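Local coordinates for uncharacterized protein Q99UF4 (Staphylococcus aureus, PDB 3B2N) that is probably a DNA-binding response regulator of the LuxR family, seen here as the receiver domain that would take up a phosphoryl signal, at residues 111-114 with 115-119; 69-73 with 74-78. One frame throughout, in Å; residues are numbered along the deposited sequence.

Contact 1 of 2, residues 111-114 with 115-119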
loop_
_atom_site.group_PDB
_atom_site.type_symbol
_atom_site.label_atom_id
_atom_site.label_comp_id
_atom_site.label_asym_id
_atom_site.label_seq_id
_atom_site.Cartn_x
_atom_site.Cartn_y
_atom_site.Cartn_z
ATOM N N GLU A 111 12.081 3.565 6.691
ATOM C CA GLU A 111 13.336 3.449 5.893
ATOM C C GLU A 111 13.406 2.125 5.137
ATOM O O GLU A 111 13.700 2.105 3.943
ATOM C CB GLU A 111 14.591 3.481 6.786
ATOM C CG GLU A 111 14.894 4.780 7.452
ATOM C CD GLU A 111 14.141 5.007 8.790
ATOM O OE1 GLU A 111 12.962 4.554 8.987
ATOM O OE2 GLU A 111 14.761 5.674 9.660
ATOM N N GLU A 112 13.177 1.007 5.840
ATOM C CA GLU A 112 13.110 -0.326 5.168
ATOM C C GLU A 112 11.940 -0.409 4.168
ATOM O O GLU A 112 12.057 -0.931 3.059
ATOM C CB GLU A 112 13.039 -1.417 6.231
ATOM C CG GLU A 112 14.355 -1.463 7.061
ATOM C CD GLU A 112 14.291 -2.339 8.316
ATOM O OE1 GLU A 112 13.242 -2.395 8.986
ATOM O OE2 GLU A 112 15.317 -2.978 8.643
ATOM N N LEU A 113 10.812 0.169 4.549
ATOM C CA LEU A 113 9.688 0.178 3.631
ATOM C C LEU A 113 10.056 0.939 2.339
ATOM O O LEU A 113 9.764 0.470 1.239
ATOM C CB LEU A 113 8.432 0.746 4.324
ATOM C CG LEU A 113 7.271 1.139 3.414
ATOM C CD1 LEU A 113 6.742 -0.096 2.782
ATOM C CD2 LEU A 113 6.178 1.897 4.171
ATOM N N VAL A 114 10.714 2.093 2.471
ATOM C CA VAL A 114 11.187 2.858 1.307
ATOM C C VAL A 114 12.166 2.033 0.450
ATOM O O VAL A 114 12.013 1.975 -0.754
ATOM C CB VAL A 114 11.779 4.267 1.702
ATOM C CG1 VAL A 114 12.659 4.858 0.578
ATOM C CG2 VAL A 114 10.632 5.251 2.153
ATOM N N GLU A 115 13.132 1.370 1.066
ATOM C CA GLU A 115 14.013 0.467 0.302
ATOM C C GLU A 115 13.187 -0.556 -0.470
ATOM O O GLU A 115 13.459 -0.818 -1.656
ATOM C CB GLU A 115 14.929 -0.324 1.231
ATOM C CG GLU A 115 15.933 0.438 2.034
ATOM C CD GLU A 115 16.874 -0.524 2.761
ATOM O OE1 GLU A 115 17.248 -0.249 3.938
ATOM O OE2 GLU A 115 17.207 -1.573 2.141
ATOM N N THR A 116 12.170 -1.128 0.197
ATOM C CA THR A 116 11.320 -2.113 -0.445
ATOM C C THR A 116 10.543 -1.564 -1.647
ATOM O O THR A 116 10.504 -2.188 -2.702
ATOM C CB THR A 116 10.369 -2.776 0.569
ATOM O OG1 THR A 116 11.164 -3.428 1.586
ATOM C CG2 THR A 116 9.496 -3.767 -0.139
ATOM N N ILE A 117 9.967 -0.382 -1.502
ATOM C CA ILE A 117 9.289 0.264 -2.605
ATOM C C ILE A 117 10.274 0.488 -3.768
ATOM O O ILE A 117 9.958 0.192 -4.945
ATOM C CB ILE A 117 8.729 1.606 -2.156
ATOM C CG1 ILE A 117 7.658 1.426 -1.060
ATOM C CG2 ILE A 117 8.227 2.399 -3.314
ATOM C CD1 ILE A 117 7.352 2.731 -0.324
ATOM N N ASN A 118 11.462 1.004 -3.448
ATOM C CA ASN A 118 12.468 1.199 -4.481
ATOM C C ASN A 118 12.825 -0.117 -5.210
ATOM O O ASN A 118 12.902 -0.116 -6.426
ATOM C CB ASN A 118 13.732 1.872 -3.929
ATOM C CG ASN A 118 13.511 3.334 -3.603
ATOM O OD1 ASN A 118 12.702 4.014 -4.234
ATOM N ND2 ASN A 118 14.235 3.826 -2.616
ATOM N N LYS A 119 13.042 -1.211 -4.476
ATOM C CA LYS A 119 13.356 -2.506 -5.113
ATOM C C LYS A 119 12.191 -2.911 -5.985
ATOM O O LYS A 119 12.382 -3.300 -7.116
ATOM C CB LYS A 119 13.614 -3.650 -4.122
ATOM C CG LYS A 119 14.436 -3.316 -2.905
ATOM C CD LYS A 119 15.912 -3.564 -3.075
ATOM C CE LYS A 119 16.553 -3.785 -1.701
ATOM N NZ LYS A 119 17.811 -2.987 -1.531
#
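Residues 111-114 run straight into 115-119 as one unbroken helix of about two and a half turns, and Glu115, Thr116, Ile117 and Asn118 each give their backbone N-H to the carbonyl four residues back, from Glu111 to Val114. The straightest of the four, Asn118 N to Val114 O, measures 2.9 Å with an N-H...O angle of 173°. The carbonyl of Glu112 is gripped twice: besides Thr116 N, it takes a bond of 3.0 Å from Thr116 OG1, which sits above the carbonyl plane, 38° out of it. A chi1 of -60° swings this hydroxyl back beside its own backbone N, and CG2 is left anti to that N. Both segments belong to helix 110-121, the C-terminal helix of a CheY-like receiver domain, packed beside helix 13-26 on one face of the parallel sheet. The inner side is apolar: Leu113 CG meets the tip of Ile117, CD1, at 4.1 Å, the two side chains crossing obliquely. Leu113 also touches Met19 and Ile23 of helix 13-26, and Leu113 and Ile117 both touch Ile81 of strand 79-84. On the neighbouring flank, Val114 and Asn118, one turn apart, lie side by side and point the same way, with CG1 of Val114 3.7 Å from ND2 of Asn118; both rest on Phe29. On the outer side, Lys119 NZ stands 4.0 Å from Glu115 OE2, a long salt bridge.

Contact 2 of 2, residues 69-73 with 74-78; sequences AEIRK and KHLNI
Lys74, directly after the last residue of helix 64-73, keeps a helical bond from its N to Glu70 O (3.1 Å) and sends its side chain alongside that of Glu70. Both chains point the same way, and Lys74 bends at chi3 and chi4 to set NZ 2.6 Å from Glu70 OE2 in a tight salt bridge; Glu46 of helix 38-48 is a second carboxylate partner of the ammonium. His75 takes positive phi (56°), and the helix closes in a Schellman motif: Leu76 N reaches back to Ile71 O (3.1 Å), while His75 N bonds to Arg72 O from well above the carbonyl plane. That same Arg72 O lies 3.8 Å over the centre of one face of the His75 imidazole. The cap turns the chain from helix 64-73 towards strand 79-84, in the second half of the beta-alpha-beta crossover that starts from strand 52-55. Leu76 CB packs on Ile71 CG2 at 3.9 Å, the side chains nearly at right angles; a water donates to Leu76 O and accepts from Arg72 NH2. At Ile78, just before strand 79-84, CB meets the same Ile71 methyl, CG2, and the carbonyl O receives Arg72 NH2 at 3.0 Å, almost along the C=O axis and in the guanidinium plane. Arg72 bends at chi2 (-65°) to bring the edge of its guanidinium to Ile78 O, and its NH1 pairs with Asp101.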
loop_
_atom_site.group_PDB
_atom_site.type_symbol
_atom_site.label_atom_id
_atom_site.label_comp_id
_atom_site.label_asym_id
_atom_site.label_seq_id
_atom_site.Cartn_x
_atom_site.Cartn_y
_atom_site.Cartn_z
ATOM N N ALA A 69 -6.792 -7.440 -4.927
ATOM C CA ALA A 69 -7.474 -8.321 -5.872
ATOM C C ALA A 69 -8.109 -7.538 -7.012
ATOM O O ALA A 69 -8.047 -7.970 -8.166
ATOM C CB ALA A 69 -8.512 -9.234 -5.182
ATOM N N GLU A 70 -8.703 -6.378 -6.701
ATOM C CA GLU A 70 -9.409 -5.638 -7.757
ATOM C C GLU A 70 -8.442 -4.992 -8.732
ATOM O O GLU A 70 -8.706 -4.951 -9.935
ATOM C CB GLU A 70 -10.355 -4.572 -7.186
ATOM C CG GLU A 70 -11.374 -4.102 -8.202
ATOM C CD GLU A 70 -12.334 -3.096 -7.625
ATOM O OE1 GLU A 70 -12.705 -3.234 -6.432
ATOM O OE2 GLU A 70 -12.729 -2.162 -8.364
ATOM N N ILE A 71 -7.330 -4.468 -8.215
ATOM C CA ILE A 71 -6.267 -3.890 -9.075
ATOM C C ILE A 71 -5.758 -4.962 -10.053
ATOM O O ILE A 71 -5.470 -4.669 -11.247
ATOM C CB ILE A 71 -5.102 -3.373 -8.190
ATOM C CG1 ILE A 71 -5.559 -2.172 -7.382
ATOM C CG2 ILE A 71 -3.831 -2.961 -9.019
ATOM C CD1 ILE A 71 -4.571 -1.809 -6.270
ATOM N N ARG A 72 -5.646 -6.199 -9.565
ATOM C CA ARG A 72 -5.141 -7.271 -10.435
ATOM C C ARG A 72 -6.203 -7.717 -11.438
ATOM O O ARG A 72 -5.894 -7.845 -12.596
ATOM C CB ARG A 72 -4.594 -8.458 -9.644
ATOM C CG ARG A 72 -3.399 -8.077 -8.783
ATOM C CD ARG A 72 -2.174 -7.648 -9.557
ATOM N NE ARG A 72 -1.018 -7.443 -8.681
ATOM C CZ ARG A 72 -0.285 -6.333 -8.648
ATOM N NH1 ARG A 72 0.734 -6.247 -7.803
ATOM N NH2 ARG A 72 -0.563 -5.312 -9.469
ATOM N N LYS A 73 -7.454 -7.886 -11.003
ATOM C CA LYS A 73 -8.546 -8.233 -11.921
ATOM C C LYS A 73 -8.564 -7.256 -13.094
ATOM O O LYS A 73 -8.756 -7.660 -14.239
ATOM C CB LYS A 73 -9.920 -8.255 -11.210
ATOM C CG LYS A 73 -10.080 -9.320 -10.080
ATOM C CD LYS A 73 -10.331 -10.787 -10.559
ATOM C CE LYS A 73 -10.406 -11.776 -9.348
ATOM N NZ LYS A 73 -10.517 -13.262 -9.670
ATOM N N LYS A 74 -8.313 -5.981 -12.820
ATOM C CA LYS A 74 -8.398 -4.950 -13.851
ATOM C C LYS A 74 -7.096 -4.692 -14.572
ATOM O O LYS A 74 -7.028 -3.784 -15.394
ATOM C CB LYS A 74 -8.861 -3.630 -13.258
ATOM C CG LYS A 74 -10.236 -3.653 -12.665
ATOM C CD LYS A 74 -10.553 -2.264 -12.192
ATOM C CE LYS A 74 -12.039 -1.972 -12.281
ATOM N NZ LYS A 74 -12.589 -1.791 -10.913
ATOM N N HIS A 75 -6.052 -5.434 -14.224
ATOM C CA HIS A 75 -4.745 -5.295 -14.889
ATOM C C HIS A 75 -4.155 -3.889 -14.864
ATOM O O HIS A 75 -3.557 -3.453 -15.844
ATOM C CB HIS A 75 -4.834 -5.801 -16.339
ATOM C CG HIS A 75 -5.111 -7.262 -16.417
ATOM N ND1 HIS A 75 -4.181 -8.207 -16.034
ATOM C CD2 HIS A 75 -6.224 -7.947 -16.774
ATOM C CE1 HIS A 75 -4.701 -9.410 -16.171
ATOM N NE2 HIS A 75 -5.933 -9.284 -16.640
ATOM N N LEU A 76 -4.333 -3.188 -13.757
ATOM C CA LEU A 76 -3.797 -1.860 -13.625
ATOM C C LEU A 76 -2.293 -1.916 -13.464
ATOM O O LEU A 76 -1.755 -2.815 -12.814
ATOM C CB LEU A 76 -4.425 -1.162 -12.428
ATOM C CG LEU A 76 -5.944 -1.010 -12.433
ATOM C CD1 LEU A 76 -6.391 -0.180 -11.208
ATOM C CD2 LEU A 76 -6.432 -0.423 -13.781
ATOM N N ASN A 77 -1.627 -0.951 -14.079
ATOM C CA ASN A 77 -0.186 -0.824 -14.035
ATOM C C ASN A 77 0.303 -0.183 -12.706
ATOM O O ASN A 77 0.751 0.964 -12.664
ATOM C CB ASN A 77 0.261 -0.001 -15.241
ATOM C CG ASN A 77 1.731 -0.047 -15.443
ATOM O OD1 ASN A 77 2.369 -1.055 -15.153
ATOM N ND2 ASN A 77 2.296 1.044 -15.936
ATOM N N ILE A 78 0.199 -0.940 -11.627
ATOM C CA ILE A 78 0.362 -0.389 -10.281
ATOM C C ILE A 78 1.088 -1.411 -9.447
ATOM O O ILE A 78 0.654 -2.557 -9.403
ATOM C CB ILE A 78 -1.000 -0.063 -9.578
ATOM C CG1 ILE A 78 -1.858 0.832 -10.476
ATOM C CG2 ILE A 78 -0.748 0.615 -8.128
ATOM C CD1 ILE A 78 -3.152 1.393 -9.828
HETATM O O HOH W 1 -2.231 -5.086 -11.849
#

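How the contacts relate
Following the chain from the N terminus, contact 2 comes first, a tight turn off the end of helix 64-73 that leads into strand 79-84; contact 1 comes later and closes no loop, since it lies within helix 110-121. They are in series, neither enclosing nor crossing the other. The centres of contact 1 and contact 2 are about 21 Å apart, and the nearest atoms of contact 1 and contact 2 about 10 Å apart. Strand 79-84 links them: contact 2 delivers the chain into it, and contact 1 packs against its Ile81. Contact 2 lies with helix 38-48 and strand 52-55, contact 1 with helix 13-26 and strands 29-35 and 102-105; in the receiver fold these two helix pairs cover opposite faces of the sheet.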